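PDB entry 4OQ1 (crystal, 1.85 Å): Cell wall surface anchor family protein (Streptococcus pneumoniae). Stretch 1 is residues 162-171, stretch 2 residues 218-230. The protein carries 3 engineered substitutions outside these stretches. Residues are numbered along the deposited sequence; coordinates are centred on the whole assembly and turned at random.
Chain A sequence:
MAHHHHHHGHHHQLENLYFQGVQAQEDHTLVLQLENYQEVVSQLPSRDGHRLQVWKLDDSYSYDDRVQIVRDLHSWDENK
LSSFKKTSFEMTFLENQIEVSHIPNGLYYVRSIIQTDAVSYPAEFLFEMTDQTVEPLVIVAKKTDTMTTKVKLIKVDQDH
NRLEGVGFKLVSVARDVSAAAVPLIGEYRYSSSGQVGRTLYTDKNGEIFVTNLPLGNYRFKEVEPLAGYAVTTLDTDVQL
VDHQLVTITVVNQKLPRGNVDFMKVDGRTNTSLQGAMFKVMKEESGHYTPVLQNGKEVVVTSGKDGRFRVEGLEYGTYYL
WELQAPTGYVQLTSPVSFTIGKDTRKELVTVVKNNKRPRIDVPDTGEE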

# COMPACT_ATOMS: atom_id res chain seq x y z
N ARG A 162 0.68 16.49 10.64
CA ARG A 162 0.78 15.18 9.96
C ARG A 162 -0.66 14.59 9.81
O ARG A 162 -1.49 14.64 10.80
CB ARG A 162 1.70 14.29 10.84
CG ARG A 162 3.15 14.77 11.05
CD ARG A 162 3.80 14.84 9.71
NE ARG A 162 5.23 15.14 9.69
CZ ARG A 162 6.23 14.27 9.75
NH1 ARG A 162 6.01 13.00 9.98
NH2 ARG A 162 7.49 14.73 9.65
N LEU A 163 -0.99 13.99 8.68
CA LEU A 163 -2.35 13.43 8.42
C LEU A 163 -2.38 11.90 8.40
O LEU A 163 -1.72 11.26 7.61
CB LEU A 163 -2.95 14.00 7.14
CG LEU A 163 -3.02 15.54 6.99
CD1 LEU A 163 -3.66 15.93 5.63
CD2 LEU A 163 -3.66 16.21 8.13
N GLU A 164 -3.11 11.28 9.36
CA GLU A 164 -3.30 9.91 9.43
C GLU A 164 -4.52 9.40 8.67
O GLU A 164 -5.57 10.03 8.60
CB GLU A 164 -3.45 9.55 10.98
CG GLU A 164 -3.64 8.12 11.22
CD GLU A 164 -3.76 7.83 12.72
OE1 GLU A 164 -3.86 8.74 13.55
OE2 GLU A 164 -3.77 6.64 13.08
N GLY A 165 -4.34 8.28 7.98
CA GLY A 165 -5.39 7.57 7.32
C GLY A 165 -5.65 7.98 5.88
O GLY A 165 -6.68 7.60 5.28
N VAL A 166 -4.76 8.74 5.32
CA VAL A 166 -4.92 9.06 3.87
C VAL A 166 -4.42 7.84 3.03
O VAL A 166 -3.31 7.28 3.24
CB VAL A 166 -4.08 10.29 3.57
CG1 VAL A 166 -4.17 10.65 2.11
CG2 VAL A 166 -4.53 11.50 4.34
N GLY A 167 -5.21 7.42 2.06
CA GLY A 167 -4.90 6.24 1.22
C GLY A 167 -4.22 6.58 -0.11
O GLY A 167 -4.66 7.57 -0.74
N PHE A 168 -3.13 5.83 -0.41
CA PHE A 168 -2.37 5.98 -1.70
C PHE A 168 -2.28 4.62 -2.38
O PHE A 168 -2.34 3.57 -1.75
CB PHE A 168 -0.98 6.50 -1.42
CG PHE A 168 -0.93 7.94 -1.03
CD1 PHE A 168 -1.08 8.33 0.21
CD2 PHE A 168 -0.65 8.92 -1.97
CE1 PHE A 168 -0.97 9.69 0.57
CE2 PHE A 168 -0.59 10.27 -1.65
CZ PHE A 168 -0.72 10.66 -0.36
N LYS A 169 -2.25 4.63 -3.72
CA LYS A 169 -1.76 3.44 -4.41
C LYS A 169 -0.44 3.77 -5.02
O LYS A 169 -0.09 4.93 -5.35
CB LYS A 169 -2.75 2.96 -5.50
CG LYS A 169 -4.02 2.35 -4.94
CD LYS A 169 -4.92 1.87 -6.08
CE LYS A 169 -6.35 1.51 -5.70
NZ LYS A 169 -6.49 0.47 -4.63
N LEU A 170 0.41 2.75 -5.07
CA LEU A 170 1.74 2.82 -5.62
C LEU A 170 1.79 2.13 -6.99
O LEU A 170 1.47 0.99 -7.11
CB LEU A 170 2.63 2.12 -4.69
CG LEU A 170 4.09 2.00 -5.05
CD1 LEU A 170 4.69 3.40 -5.10
CD2 LEU A 170 4.80 1.15 -3.96
N VAL A 171 2.24 2.85 -8.00
CA VAL A 171 2.40 2.37 -9.32
C VAL A 171 3.84 2.70 -9.83
O VAL A 171 4.48 3.63 -9.36
CB VAL A 171 1.41 3.02 -10.31
CG1 VAL A 171 -0.00 2.80 -9.83
CG2 VAL A 171 1.73 4.50 -10.55
N TYR A 218 8.69 5.66 -9.73
CA TYR A 218 7.42 5.29 -9.08
C TYR A 218 6.55 6.55 -8.92
O TYR A 218 7.03 7.65 -9.00
CB TYR A 218 7.66 4.62 -7.67
CG TYR A 218 8.35 3.30 -7.80
CD1 TYR A 218 9.74 3.25 -7.76
CD2 TYR A 218 7.64 2.13 -8.04
CE1 TYR A 218 10.40 2.06 -7.92
CE2 TYR A 218 8.29 0.91 -8.25
CZ TYR A 218 9.69 0.88 -8.17
OH TYR A 218 10.36 -0.34 -8.30
N ARG A 219 5.28 6.30 -8.59
CA ARG A 219 4.29 7.35 -8.36
C ARG A 219 3.34 6.87 -7.25
O ARG A 219 2.82 5.74 -7.31
CB ARG A 219 3.59 7.47 -9.65
CG ARG A 219 2.53 8.48 -9.82
CD ARG A 219 2.34 8.53 -11.35
NE ARG A 219 3.34 9.25 -12.13
CZ ARG A 219 3.36 9.25 -13.48
NH1 ARG A 219 2.54 8.49 -14.15
NH2 ARG A 219 4.25 9.91 -14.17
N PHE A 220 3.16 7.73 -6.24
CA PHE A 220 2.17 7.53 -5.22
C PHE A 220 0.89 8.35 -5.61
O PHE A 220 0.98 9.56 -5.78
CB PHE A 220 2.69 7.98 -3.86
CG PHE A 220 3.61 7.06 -3.22
CD1 PHE A 220 3.17 6.19 -2.24
CD2 PHE A 220 4.99 7.16 -3.43
CE1 PHE A 220 4.06 5.34 -1.58
CE2 PHE A 220 5.88 6.33 -2.74
CZ PHE A 220 5.41 5.42 -1.84
N LYS A 221 -0.24 7.66 -5.82
CA LYS A 221 -1.48 8.29 -6.19
C LYS A 221 -2.43 8.38 -5.08
O LYS A 221 -2.73 7.38 -4.44
CB LYS A 221 -2.15 7.53 -7.35
CG LYS A 221 -1.24 7.10 -8.45
CD LYS A 221 -2.03 6.33 -9.50
CE LYS A 221 -3.05 7.15 -10.26
NZ LYS A 221 -2.30 8.08 -11.14
N GLU A 222 -2.92 9.59 -4.81
CA GLU A 222 -3.78 9.80 -3.61
C GLU A 222 -5.25 9.43 -3.87
O GLU A 222 -6.12 10.30 -4.02
CB GLU A 222 -3.68 11.24 -3.12
CG GLU A 222 -4.36 11.45 -1.81
CD GLU A 222 -4.01 12.79 -1.15
OE1 GLU A 222 -3.13 13.50 -1.62
OE2 GLU A 222 -4.73 13.14 -0.18
N VAL A 223 -5.53 8.14 -3.88
CA VAL A 223 -6.82 7.61 -4.23
C VAL A 223 -7.86 7.79 -3.16
O VAL A 223 -9.03 7.83 -3.50
CB VAL A 223 -6.74 6.10 -4.64
CG1 VAL A 223 -5.99 6.00 -5.94
CG2 VAL A 223 -6.17 5.24 -3.49
N GLU A 224 -7.44 7.91 -1.89
CA GLU A 224 -8.35 8.08 -0.79
C GLU A 224 -7.97 9.23 0.20
O GLU A 224 -7.54 8.97 1.30
CB GLU A 224 -8.47 6.79 -0.04
CG GLU A 224 -9.81 6.52 0.55
CD GLU A 224 -9.81 5.14 1.21
OE1 GLU A 224 -9.25 4.21 0.59
OE2 GLU A 224 -10.36 4.98 2.34
N PRO A 225 -8.24 10.50 -0.20
CA PRO A 225 -8.07 11.67 0.68
C PRO A 225 -8.97 11.59 1.89
O PRO A 225 -9.97 10.90 1.89
CB PRO A 225 -8.44 12.86 -0.20
CG PRO A 225 -9.10 12.33 -1.37
CD PRO A 225 -8.75 10.88 -1.53
N LEU A 226 -8.52 12.21 2.95
CA LEU A 226 -9.22 12.28 4.18
C LEU A 226 -10.20 13.42 3.97
O LEU A 226 -9.82 14.50 3.40
CB LEU A 226 -8.20 12.67 5.26
CG LEU A 226 -8.65 12.62 6.68
CD1 LEU A 226 -9.11 11.23 7.00
CD2 LEU A 226 -7.49 12.98 7.56
N ALA A 227 -11.44 13.22 4.46
CA ALA A 227 -12.46 14.26 4.27
C ALA A 227 -12.06 15.49 5.07
O ALA A 227 -11.53 15.37 6.21
CB ALA A 227 -13.85 13.76 4.66
N GLY A 228 -12.23 16.66 4.44
CA GLY A 228 -11.89 17.98 5.02
C GLY A 228 -10.58 18.47 4.52
O GLY A 228 -10.24 19.66 4.70
N TYR A 229 -9.86 17.59 3.81
CA TYR A 229 -8.52 17.91 3.27
C TYR A 229 -8.47 17.56 1.78
O TYR A 229 -8.57 16.38 1.42
CB TYR A 229 -7.48 17.09 4.04
CG TYR A 229 -7.39 17.44 5.51
CD1 TYR A 229 -8.21 16.82 6.43
CD2 TYR A 229 -6.50 18.36 5.96
CE1 TYR A 229 -8.12 17.06 7.79
CE2 TYR A 229 -6.43 18.66 7.32
CZ TYR A 229 -7.25 17.99 8.23
OH TYR A 229 -7.15 18.31 9.58
N ALA A 230 -8.40 18.61 0.95
CA ALA A 230 -8.40 18.53 -0.50
C ALA A 230 -6.98 18.19 -1.07
O ALA A 230 -5.92 18.71 -0.63
CB ALA A 230 -8.83 19.85 -1.08
O HOH W 1 -8.80 8.85 3.87

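Strands 167-171 and 218-224 run antiparallel, their N-to-C directions 147° apart; the two stretches together bury 940 Å². Tyr218 comes first: its CB lies 4.1 Å from Leu170 CD1, and its CA makes a CA-H...O contact with Val171 O (3.4 Å). Arg219 forms a hydrogen-bonded pair with Val171, Arg219 N to Val171 O 2.9 Å and Val171 N to Arg219 O 3.0 Å; Arg219 CB also meets Val171 CG2 at 3.6 Å, while the end of the arginine leads away to partners elsewhere in the structure. Phe220 faces Leu170 in a non-hydrogen-bonded pair, where no backbone hydrogen bond links the two and the side chains pack: Leu170 CD1 sits 3.9 Å from the Phe220 ring centroid, only 9° off the ring normal, a nearly ideal CH-pi approach. Lys221 restores the ladder, its N donating to Lys169 O (2.8 Å) and its O accepting from Lys169 N (2.9 Å). That same Lys221 O receives a CA-H...O contact from Phe168 CA (3.1 Å) and a weak hydrogen bond from Val223 N (3.0 Å).

Here a beta bulge shifts the register by one. Glu222 lays its aliphatic portion over the Phe168 ring, CG 4.3 Å from the centroid, and Val223 packs CG2 against Lys169 CG (3.9 Å). Glu224 then pairs with Gly167, Gly167 N to Glu224 O 2.9 Å and Glu224 N to Gly167 O 3.0 Å. Gly167 CA and Glu224 CA are 4.4 Å apart, and a CB on Gly167 would fall 2.8 Å from Glu224 CB, a clash. Water 1 lies within hydrogen-bonding reach of Gly165 O (2.8 Å) and Glu224 O (2.9 Å), two carbonyls that cannot bond each other.

Beyond the strand, Leu226 CB meets Val166 CG2 (4.0 Å). A type II turn from Leu226, closed by Tyr229 N to Leu226 O (3.1 Å), ends at Tyr229, whose ring face receives Leu163 CD2, 4.2 Å from the centroid.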